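Local structure of inactive dihydropteroate synthase 2 (Mycobacterium tuberculosis, 2VP8) at residues B[152-157]-B[205-210]. The protein appears to lack dihydropteroate synthase activity and probably plays no part in folate metabolism, though it can bind the inhibitor dapsone. Numbering follows the deposited sequence.
Sequences MPEVAA and VAAGVA
The Schellman motif that closes helix 186-207 of this TIM-barrel fold packs, through Ala207, Gly208 and Val209, on Pro153, Glu154, Ala156 and Ala157 of helix 152-159. The two helices follow each other in the chain, separated by strand 162-166, and are neighbours on the outside of the barrel, the end of helix 186-207 meeting helix 152-159. Gly208 has left helical geometry with a positive phi of 115°, backbone angles at which a CB would be pressed into the carbonyl O of Ala207, reason enough for a glycine here, and the turn sets the carbonyls of Ala207 and Gly208 against Ala157. Ala157 CB lies 3.5 Å from Ala207 O and 3.3 Å from Gly208 O. A weak CA-H...O contact joins the latter carbonyl to the backbone, with Ala157 CA 3.4 Å from Gly208 O and an angle of 127° at the hydrogen.

On one flank, Ala207 CB meets the ring of Pro153 at its CB, 3.8 Å away. Glu154 starts away from the turn, but a bend at chi2 brings its carboxylate back, and OE1 comes within 3.7 Å of Ala207 CB, a van der Waals approach of an exposed acid to a methyl.

Deeper in, Val209 takes over as the chain heads for strand 214-217. Its CG1 is anti to the backbone N (chi1 -179°), which puts CG2 beside that N and against helix 152-159. Val209 CG2 sits 3.7 Å from Ala156 CB, a methyl that also touches Ile141 of strand 140-142; Val209 in turn packs on Val214, tying the turn to the barrel wall. Val209 CG2 also approaches Pro153 O at 3.5 Å, next to the helical hydrogen bond that this oxygen accepts from Ala157 N at 3.0 Å.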
loop_
_atom_site.group_PDB
_atom_site.type_symbol
_atom_site.label_atom_id
_atom_site.label_comp_id
_atom_site.label_asym_id
_atom_site.label_seq_id
_atom_site.Cartn_x
_atom_site.Cartn_y
_atom_site.Cartn_z
ATOM N N MET B 152 30.918 16.976 6.547
ATOM C CA MET B 152 29.473 17.227 6.550
ATOM C C MET B 152 28.802 17.233 7.939
ATOM O O MET B 152 28.057 18.165 8.242
ATOM C CB MET B 152 28.745 16.282 5.581
ATOM C CG MET B 152 27.282 16.642 5.337
ATOM S SD MET B 152 27.046 18.272 4.594
ATOM C CE MET B 152 27.271 17.885 2.865
ATOM N N PRO B 153 29.046 16.203 8.783
ATOM C CA PRO B 153 28.427 16.249 10.113
ATOM C C PRO B 153 28.862 17.471 10.926
ATOM O O PRO B 153 28.047 18.041 11.651
ATOM C CB PRO B 153 28.919 14.957 10.775
ATOM C CG PRO B 153 29.274 14.060 9.643
ATOM C CD PRO B 153 29.838 14.972 8.604
ATOM N N GLU B 154 30.131 17.862 10.796
ATOM C CA GLU B 154 30.642 19.080 11.430
ATOM C C GLU B 154 29.775 20.288 11.079
ATOM O O GLU B 154 29.420 21.074 11.957
ATOM C CB GLU B 154 32.103 19.347 11.034
ATOM C CG GLU B 154 33.111 19.343 12.189
ATOM C CD GLU B 154 33.681 17.965 12.505
ATOM O OE1 GLU B 154 32.875 17.065 12.931
ATOM O OE2 GLU B 154 34.945 17.786 12.354
ATOM N N VAL B 155 29.427 20.414 9.800
ATOM C CA VAL B 155 28.619 21.531 9.310
ATOM C C VAL B 155 27.245 21.568 9.984
ATOM O O VAL B 155 26.828 22.609 10.494
ATOM C CB VAL B 155 28.457 21.489 7.771
ATOM C CG1 VAL B 155 27.628 22.677 7.276
ATOM C CG2 VAL B 155 29.811 21.462 7.085
ATOM N N ALA B 156 26.554 20.429 9.989
ATOM C CA ALA B 156 25.251 20.309 10.642
ATOM C C ALA B 156 25.321 20.704 12.110
ATOM O O ALA B 156 24.435 21.392 12.614
ATOM C CB ALA B 156 24.718 18.892 10.505
ATOM N N ALA B 157 26.387 20.267 12.778
ATOM C CA ALA B 157 26.600 20.526 14.196
ATOM C C ALA B 157 26.716 22.022 14.490
ATOM O O ALA B 157 26.026 22.541 15.368
ATOM C CB ALA B 157 27.841 19.787 14.676
ATOM N N VAL B 205 25.904 12.185 15.554
ATOM C CA VAL B 205 25.543 12.641 16.900
ATOM C C VAL B 205 26.774 13.003 17.727
ATOM O O VAL B 205 26.780 14.032 18.412
ATOM C CB VAL B 205 24.652 11.622 17.647
ATOM C CG1 VAL B 205 24.499 11.997 19.124
ATOM C CG2 VAL B 205 23.290 11.546 16.988
ATOM N N ALA B 206 27.813 12.169 17.636
ATOM C CA ALA B 206 29.076 12.391 18.355
ATOM C C ALA B 206 29.844 13.612 17.822
ATOM O O ALA B 206 30.663 14.212 18.542
ATOM C CB ALA B 206 29.945 11.139 18.307
ATOM N N ALA B 207 29.574 13.974 16.560
ATOM C CA ALA B 207 30.149 15.181 15.944
ATOM C C ALA B 207 29.480 16.475 16.466
ATOM O O ALA B 207 30.023 17.588 16.303
ATOM C CB ALA B 207 30.062 15.094 14.368
ATOM N N GLY B 208 28.303 16.332 17.079
ATOM C CA GLY B 208 27.587 17.482 17.654
ATOM C C GLY B 208 26.265 17.793 16.968
ATOM O O GLY B 208 25.735 18.902 17.085
ATOM N N VAL B 209 25.739 16.819 16.232
ATOM C CA VAL B 209 24.426 16.956 15.619
ATOM C C VAL B 209 23.400 16.464 16.631
ATOM O O VAL B 209 23.546 15.372 17.179
ATOM C CB VAL B 209 24.322 16.147 14.308
ATOM C CG1 VAL B 209 22.950 16.327 13.669
ATOM C CG2 VAL B 209 25.423 16.556 13.335
ATOM N N ALA B 210 22.382 17.278 16.898
ATOM C CA ALA B 210 21.339 16.910 17.850
ATOM C C ALA B 210 20.729 15.564 17.459
ATOM O O ALA B 210 20.406 15.329 16.284
ATOM C CB ALA B 210 20.272 17.989 17.913
#